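Local atomic coordinates of ABC transporter substrate-binding protein (Vibrio cholerae, PDB entry 3LKV), a protein that probably serves as the substrate-binding component of an ABC transporter, with phenylalanine held in its ligand pocket and zinc ions bound at other sites. Residues K49-Q52 with I57-Q60; Q64-G67 with V72-G75; I143-N148 with S156-L161; S185-I190 with I213-Q218. One frame throughout, in Å; residues are numbered along the deposited sequence.

How the contacts relate
The four contacts illustrate how an alpha/beta binding protein of this family packs helices on two separate sheets. Contacts 1 and 2 share helix 55-66 and serve the parallel sheet containing strands 44-50 and 72-76; Lys49 joins them by lying against Gln64 and Phe65. Contact 3 packs a helix on the other sheet, and contact 4 joins two helices, one of which also rests on strand 142-147. All four are essentially buried, although Gln52 and Gln188 lie at exposed edges. Contact 1 sets an alanine methyl against the helix backbone, another alanine and an isoleucine, contact 2 sets leucine methyls against phenylalanine and valine, contact 3 selenium against an aromatic ring, and contact 4 small groups between helices.

Contact 1. Residues K49-Q52 with I57-Q60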
# COMPACT_ATOMS: atom_id res chain seq x y z
N LYS A 49 6.37 2.33 -10.18
CA LYS A 49 7.74 2.85 -10.10
C LYS A 49 7.71 4.38 -10.27
O LYS A 49 6.98 4.89 -11.15
CB LYS A 49 8.62 2.24 -11.19
CG LYS A 49 9.12 0.76 -11.01
CD LYS A 49 9.96 0.56 -9.71
CE LYS A 49 10.72 -0.85 -9.62
NZ LYS A 49 11.72 -0.93 -10.76
N THR A 50 8.53 5.08 -9.47
CA THR A 50 8.70 6.50 -9.67
C THR A 50 10.07 6.71 -10.30
O THR A 50 11.03 6.04 -9.94
CB THR A 50 8.58 7.34 -8.39
OG1 THR A 50 9.10 8.65 -8.68
CG2 THR A 50 9.39 6.73 -7.21
N ALA A 51 10.13 7.66 -11.24
CA ALA A 51 11.36 8.02 -11.89
C ALA A 51 12.17 9.02 -11.08
O ALA A 51 13.23 9.44 -11.50
CB ALA A 51 11.13 8.54 -13.31
N GLN A 52 11.68 9.40 -9.92
CA GLN A 52 12.38 10.36 -9.06
C GLN A 52 12.80 11.63 -9.80
O GLN A 52 13.84 12.15 -9.59
CB GLN A 52 13.58 9.69 -8.36
CG GLN A 52 13.22 8.37 -7.70
CD GLN A 52 14.40 7.69 -7.01
OE1 GLN A 52 14.87 6.65 -7.43
NE2 GLN A 52 14.89 8.31 -5.95
N ILE A 57 15.59 7.75 -15.81
CA ILE A 57 14.95 6.67 -15.06
C ILE A 57 13.58 6.41 -15.68
O ILE A 57 13.18 5.26 -15.79
CB ILE A 57 14.87 6.95 -13.53
CG1 ILE A 57 16.29 7.19 -13.02
CG2 ILE A 57 14.23 5.71 -12.72
CD1 ILE A 57 16.36 7.72 -11.48
N ALA A 58 12.89 7.46 -16.12
CA ALA A 58 11.64 7.26 -16.83
C ALA A 58 11.82 6.25 -18.01
O ALA A 58 10.99 5.37 -18.22
CB ALA A 58 11.11 8.58 -17.32
N VAL A 59 12.92 6.37 -18.74
CA VAL A 59 13.18 5.49 -19.87
C VAL A 59 13.47 4.07 -19.35
O VAL A 59 12.91 3.09 -19.85
CB VAL A 59 14.34 6.04 -20.70
CG1 VAL A 59 14.87 4.97 -21.75
CG2 VAL A 59 13.89 7.36 -21.37
N GLN A 60 14.27 3.97 -18.29
CA GLN A 60 14.56 2.64 -17.76
C GLN A 60 13.35 1.92 -17.19
O GLN A 60 13.24 0.72 -17.30
CB GLN A 60 15.72 2.75 -16.76
CG GLN A 60 17.00 2.96 -17.60
CD GLN A 60 18.26 3.20 -16.82
OE1 GLN A 60 18.23 3.84 -15.77
NE2 GLN A 60 19.41 2.72 -17.37
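The turn from strand 44-50 into helix 55-66 is a beta-alpha connection, closed where Ala51 meets Ile57 and Ala58. Ala51 directs its methyl at the start of the helix, and CB stands 3.5 Å from Ala58 N, against the backbone as much as against a side chain. The two alanine methyls lie 4.0 Å apart, from Ala51 CB to Ala58 CB. Ile57 meets the same residue with both branches: CD1 comes to 3.6 Å from Ala51 O, while CG2, set opposite the backbone N across the first torsion, reaches to 3.8 Å from Ala51 CA. The strand side is shaped by an ST turn, in which Gln52 N donates to Thr50 OG1 at 3.0 Å along a nearly straight path (166°). Gln52 itself adopts left-handed backbone angles and leaves its amide chain at the exposed edge. Beyond these residues, Ala51 also touches Ile16 and Ile61 and keeps a backbone hydrogen bond to Gln15 in the sheet. The chemistry is therefore divided: hydrogen bonds within the turn and to the sheet fix the path of the chain, whereas the helix is met through methyl groups and van der Waals contact alone.

Contact 2. Residues Q64-G67 with V72-G75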
# COMPACT_ATOMS: atom_id res chain seq x y z
N GLN A 64 11.88 -1.67 -18.48
CA GLN A 64 11.75 -2.79 -17.54
C GLN A 64 10.31 -3.25 -17.55
O GLN A 64 10.06 -4.44 -17.62
CB GLN A 64 12.05 -2.31 -16.12
CG GLN A 64 12.15 -3.44 -15.09
CD GLN A 64 13.11 -3.03 -13.96
OE1 GLN A 64 13.06 -1.90 -13.42
NE2 GLN A 64 14.04 -3.93 -13.64
N PHE A 65 9.38 -2.29 -17.48
CA PHE A 65 7.96 -2.65 -17.45
C PHE A 65 7.55 -3.35 -18.73
O PHE A 65 6.83 -4.36 -18.70
CB PHE A 65 7.05 -1.43 -17.26
CG PHE A 65 6.86 -0.99 -15.83
CD1 PHE A 65 7.14 -1.80 -14.76
CD2 PHE A 65 6.33 0.25 -15.58
CE1 PHE A 65 6.95 -1.35 -13.43
CE2 PHE A 65 6.11 0.67 -14.27
CZ PHE A 65 6.43 -0.12 -13.22
N VAL A 66 7.98 -2.83 -19.88
CA VAL A 66 7.61 -3.50 -21.13
C VAL A 66 8.12 -4.95 -21.17
O VAL A 66 7.47 -5.79 -21.69
CB VAL A 66 8.06 -2.72 -22.38
CG1 VAL A 66 7.98 -3.65 -23.63
CG2 VAL A 66 7.18 -1.46 -22.52
N GLY A 67 9.27 -5.23 -20.59
CA GLY A 67 9.79 -6.57 -20.59
C GLY A 67 9.08 -7.54 -19.64
O GLY A 67 9.36 -8.69 -19.70
N VAL A 72 -1.69 -3.74 -19.02
CA VAL A 72 -1.89 -2.33 -19.29
C VAL A 72 -0.80 -1.53 -18.61
O VAL A 72 -0.43 -1.82 -17.46
CB VAL A 72 -3.30 -1.79 -18.80
CG1 VAL A 72 -3.45 -0.32 -19.15
CG2 VAL A 72 -4.44 -2.58 -19.44
N LEU A 73 -0.28 -0.55 -19.34
CA LEU A 73 0.71 0.36 -18.80
C LEU A 73 0.03 1.70 -18.53
O LEU A 73 -0.79 2.12 -19.34
CB LEU A 73 1.86 0.55 -19.77
CG LEU A 73 2.76 -0.63 -20.03
CD1 LEU A 73 3.37 -0.48 -21.46
CD2 LEU A 73 3.86 -0.69 -18.96
N VAL A 74 0.31 2.31 -17.39
CA VAL A 74 -0.30 3.58 -17.04
C VAL A 74 0.83 4.59 -16.86
O VAL A 74 1.80 4.33 -16.08
CB VAL A 74 -1.13 3.49 -15.74
CG1 VAL A 74 -1.60 4.90 -15.34
CG2 VAL A 74 -2.35 2.54 -15.92
N GLY A 75 0.79 5.66 -17.62
CA GLY A 75 1.80 6.70 -17.47
C GLY A 75 1.18 7.91 -16.80
O GLY A 75 0.34 8.62 -17.41
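The backbones of Phe65, near the end of its helix, and Leu73, early in the next strand, come no closer than 8.0 Å between their CA atoms, a gap that side chains must bridge. Leu73 takes part in every contact, its two methyls meeting successive residues of the helix. CD2 approaches the base of the aromatic side chain, 3.7 Å from Phe65 CB, and stands oblique to the ring. CD1 turns to the neighbouring valine and meets Val66 CG2 at 4.1 Å, with the two side chains crossing at about a right angle. On Val66 the touching methyl is the one beside the backbone N and opposite the carbonyl carbon, CG1 taking the place opposite the N (chi1 165°). The leucine thus fits as a fork against the helix, one tine for each residue, and the contact is wholly apolar. Phe65 lies close to the metal region as well: its side chain is about 4 Å from that of the zinc ligand Asp47. In the wider fold, 55-66 is the helix of a beta-alpha-beta crossover from strand 44-50 to strand 72-76, which are separated in the sheet by strand 9-15. Phe65 rests on Ala12 and Ser14 of that intervening strand and on Lys49 of strand 44-50, while Leu73 is further covered by Thr88 and Ile91 from the loop leading to strand 93-98.

Contact 3. Residues I143-N148 with S156-L161; sequences IGVVYN and SLMELL
Tyr147 and Met158, a selenomethionine in this structure, make the tight part of the contact. Met158 CG sits over one face of the tyrosine ring, 3.6 Å from its centroid and only 8° off the normal, a clear CH-pi arrangement. The selenium stands obliquely to the same ring as a Met-aromatic contact, with SE 3.7 Å from Tyr147 CD2. Because the Met158 chain bends at both its second and third torsions, SE and CE fold back past Val145, where SE lies 3.8 Å from Val145 CG2 and CE 3.9 Å from Val145 CG1. Strand 142-147 and helix 152-167 are the first two elements of a beta-alpha-beta unit completed by strand 171-176, and their segments run almost antiparallel (164°) with axes 10.5 Å apart. Farther along the helix Leu161 and Val145 meet tip to tip, CD2 to CG1 at 3.9 Å, with Leu161 also backed by Val126 and Val130 of helix 126-136. The looser part lies beyond, where Ile143 points at the helix but its CG2 stays 5.0 Å from Leu161 CD1. At the other end Tyr147 is partly open to solvent, its side chain also touching Glu174 and Thr176 of strand 171-176.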
# COMPACT_ATOMS: atom_id res chain seq x y z
N ILE A 143 3.21 39.12 -14.48
CA ILE A 143 3.09 37.74 -13.98
C ILE A 143 4.41 37.05 -14.17
O ILE A 143 4.95 37.00 -15.29
CB ILE A 143 1.96 36.98 -14.67
CG1 ILE A 143 0.62 37.59 -14.31
CG2 ILE A 143 1.95 35.48 -14.26
CD1 ILE A 143 -0.59 36.93 -15.05
N GLY A 144 4.93 36.52 -13.08
CA GLY A 144 6.17 35.76 -13.08
C GLY A 144 5.85 34.29 -13.26
O GLY A 144 4.80 33.81 -12.78
N VAL A 145 6.73 33.57 -13.95
CA VAL A 145 6.50 32.14 -14.12
C VAL A 145 7.80 31.44 -14.26
O VAL A 145 8.71 31.94 -14.91
CB VAL A 145 5.51 31.83 -15.30
CG1 VAL A 145 5.99 32.41 -16.57
CG2 VAL A 145 5.29 30.29 -15.46
N VAL A 146 7.93 30.31 -13.58
CA VAL A 146 9.10 29.47 -13.68
C VAL A 146 8.63 28.16 -14.32
O VAL A 146 7.60 27.63 -13.96
CB VAL A 146 9.66 29.16 -12.28
CG1 VAL A 146 10.85 28.17 -12.37
CG2 VAL A 146 10.10 30.50 -11.59
N TYR A 147 9.41 27.61 -15.22
CA TYR A 147 9.02 26.38 -15.87
C TYR A 147 10.23 25.63 -16.39
O TYR A 147 11.33 26.16 -16.44
CB TYR A 147 8.04 26.67 -17.01
CG TYR A 147 8.67 27.24 -18.22
CD1 TYR A 147 9.08 26.42 -19.26
CD2 TYR A 147 8.83 28.60 -18.36
CE1 TYR A 147 9.64 26.96 -20.41
CE2 TYR A 147 9.40 29.14 -19.50
CZ TYR A 147 9.81 28.32 -20.51
OH TYR A 147 10.36 28.86 -21.64
N ASN A 148 10.00 24.38 -16.72
CA ASN A 148 11.05 23.47 -17.19
C ASN A 148 10.82 23.20 -18.68
O ASN A 148 9.85 22.56 -19.06
CB ASN A 148 11.07 22.15 -16.41
CG ASN A 148 12.22 21.21 -16.86
OD1 ASN A 148 12.84 21.40 -17.91
ND2 ASN A 148 12.53 20.25 -16.03
N SER A 156 3.65 23.53 -23.59
CA SER A 156 2.27 23.78 -24.05
C SER A 156 1.59 24.84 -23.18
O SER A 156 0.92 25.72 -23.69
CB SER A 156 1.45 22.48 -24.01
OG SER A 156 2.05 21.49 -24.81
N LEU A 157 1.75 24.76 -21.86
CA LEU A 157 1.15 25.75 -21.01
C LEU A 157 1.71 27.17 -21.23
O LEU A 157 0.93 28.13 -21.22
CB LEU A 157 1.23 25.37 -19.53
CG LEU A 157 0.43 24.12 -19.09
CD1 LEU A 157 1.01 23.59 -17.77
CD2 LEU A 157 -1.06 24.39 -18.97
N MSE A 158 3.01 27.31 -21.43
CA MSE A 158 3.61 28.62 -21.72
C MSE A 158 3.01 29.23 -23.01
O MSE A 158 2.84 30.44 -23.09
CB MSE A 158 5.14 28.56 -21.81
CG MSE A 158 5.80 28.23 -20.47
SE MSE A 158 5.38 29.68 -19.16
CE MSE A 158 6.13 31.14 -20.27
N GLU A 159 2.68 28.41 -24.02
CA GLU A 159 2.09 28.98 -25.22
C GLU A 159 0.73 29.55 -24.86
O GLU A 159 0.35 30.59 -25.36
CB GLU A 159 1.93 27.96 -26.31
CG GLU A 159 3.18 27.75 -27.16
CD GLU A 159 3.03 26.60 -28.17
OE1 GLU A 159 1.89 26.35 -28.61
OE2 GLU A 159 4.06 25.94 -28.49
N LEU A 160 -0.02 28.87 -24.00
CA LEU A 160 -1.32 29.39 -23.61
C LEU A 160 -1.18 30.62 -22.71
O LEU A 160 -1.98 31.56 -22.80
CB LEU A 160 -2.16 28.34 -22.89
CG LEU A 160 -2.69 27.20 -23.78
CD1 LEU A 160 -3.22 26.08 -22.86
CD2 LEU A 160 -3.80 27.66 -24.77
N LEU A 161 -0.20 30.60 -21.82
CA LEU A 161 -0.02 31.71 -20.91
C LEU A 161 0.40 32.97 -21.72
O LEU A 161 -0.13 34.06 -21.45
CB LEU A 161 0.97 31.35 -19.83
CG LEU A 161 1.24 32.40 -18.76
CD1 LEU A 161 -0.03 32.83 -18.04
CD2 LEU A 161 2.28 31.85 -17.77

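Contact 4. Residues S185-I190 with I213-Q218; sequences SATQAI and IVAANQ
At 2.8 Å, from Asn217 N to Ile213 O, the shortest polar bond here lies within the helical turn that presents Ala215 to Thr187. Helices 183-191 and 209-218 are neighbouring helices of an alpha/beta fold, each leading on to a strand of the same mixed sheet, 196-199 and 223-225 respectively. Their segments run nearly parallel, at 20°, with axes 8.3 Å apart, a close spacing that fits the small residues at the interface. Thr187 supplies the methyl side of a beta-branched residue: CG2 touches Ala215 CB at 3.7 Å and approaches the backbone at Ala216 N, 4.1 Å away. The first torsion (chi1 -54°) explains the division of labour, for it puts CG2 opposite the backbone N, facing the other helix, and swings OG1 beside that N, where it hydrogen-bonds to Val183 O one turn earlier. The hydroxyl is thereby satisfied inside its own helix, and the meeting of the two helices stays apolar. Gln188 runs along the exposed edge with its extended chain, its CB 4.3 Å from Ala215 CB. Helix 183-191 rests on strand 142-147 through Ala186, Thr187 and Ile190, which touch Val146. The zinc ion bound by Ala191, Ser194 and Thr221 lies about 8 Å from the side chain of Ala216, and Ser194 OG hydrogen-bonds to Ile190 O. The Ala215 methyl also meets the backbone of the facing helix, with CB 3.9 Å from Gln188 N.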
# COMPACT_ATOMS: atom_id res chain seq x y z
N SER A 185 16.02 29.31 -6.84
CA SER A 185 16.83 30.37 -7.47
C SER A 185 16.10 31.07 -8.62
O SER A 185 16.20 32.27 -8.75
CB SER A 185 18.09 29.80 -8.08
OG SER A 185 18.86 29.23 -7.10
N ALA A 186 15.49 30.29 -9.51
CA ALA A 186 14.70 30.86 -10.59
C ALA A 186 13.59 31.77 -10.05
O ALA A 186 13.42 32.87 -10.53
CB ALA A 186 14.09 29.74 -11.47
N THR A 187 12.85 31.32 -9.05
CA THR A 187 11.82 32.15 -8.43
C THR A 187 12.43 33.47 -7.88
O THR A 187 11.92 34.56 -8.12
CB THR A 187 11.15 31.43 -7.31
OG1 THR A 187 10.66 30.18 -7.82
CG2 THR A 187 9.98 32.26 -6.70
N GLN A 188 13.52 33.33 -7.15
CA GLN A 188 14.23 34.48 -6.61
C GLN A 188 14.63 35.45 -7.70
O GLN A 188 14.49 36.65 -7.53
CB GLN A 188 15.47 34.03 -5.87
CG GLN A 188 16.18 35.13 -5.20
CD GLN A 188 17.53 34.70 -4.72
OE1 GLN A 188 18.36 34.20 -5.50
NE2 GLN A 188 17.78 34.87 -3.43
N ALA A 189 15.13 34.94 -8.82
CA ALA A 189 15.53 35.82 -9.91
C ALA A 189 14.37 36.68 -10.43
O ALA A 189 14.62 37.73 -11.05
CB ALA A 189 16.14 35.01 -11.09
N ILE A 190 13.13 36.27 -10.23
CA ILE A 190 12.02 37.00 -10.86
C ILE A 190 10.98 37.60 -9.93
O ILE A 190 10.11 38.36 -10.40
CB ILE A 190 11.27 36.11 -11.91
CG1 ILE A 190 10.55 34.92 -11.24
CG2 ILE A 190 12.23 35.64 -12.97
CD1 ILE A 190 9.52 34.19 -12.18
N ILE A 213 7.88 28.99 -2.76
CA ILE A 213 7.09 29.81 -1.88
C ILE A 213 8.00 30.54 -0.88
O ILE A 213 7.73 31.68 -0.51
CB ILE A 213 5.92 29.00 -1.23
CG1 ILE A 213 4.82 28.89 -2.29
CG2 ILE A 213 5.39 29.67 0.05
CD1 ILE A 213 3.77 27.92 -2.02
N VAL A 214 9.11 29.90 -0.52
CA VAL A 214 10.05 30.54 0.37
C VAL A 214 10.60 31.78 -0.31
O VAL A 214 10.59 32.84 0.28
CB VAL A 214 11.20 29.58 0.83
CG1 VAL A 214 12.40 30.39 1.49
CG2 VAL A 214 10.66 28.55 1.82
N ALA A 215 11.04 31.65 -1.56
CA ALA A 215 11.53 32.77 -2.34
C ALA A 215 10.44 33.86 -2.56
O ALA A 215 10.74 35.06 -2.45
CB ALA A 215 12.14 32.31 -3.70
N ALA A 216 9.22 33.45 -2.90
CA ALA A 216 8.16 34.42 -3.14
C ALA A 216 7.83 35.20 -1.87
O ALA A 216 7.72 36.45 -1.91
CB ALA A 216 6.91 33.74 -3.68
N ASN A 217 7.66 34.46 -0.77
CA ASN A 217 7.41 35.07 0.51
C ASN A 217 8.51 36.07 0.89
O ASN A 217 8.24 37.11 1.41
CB ASN A 217 7.23 34.02 1.61
CG ASN A 217 5.88 33.36 1.55
OD1 ASN A 217 4.98 33.81 0.87
ND2 ASN A 217 5.73 32.30 2.30
N GLN A 218 9.74 35.75 0.58
CA GLN A 218 10.85 36.62 0.88
C GLN A 218 10.78 37.91 0.07
O GLN A 218 11.12 38.95 0.57
CB GLN A 218 12.12 35.86 0.58
CG GLN A 218 13.38 36.40 1.17
CD GLN A 218 14.57 35.40 0.97
OE1 GLN A 218 14.38 34.15 0.80
NE2 GLN A 218 15.81 35.95 1.02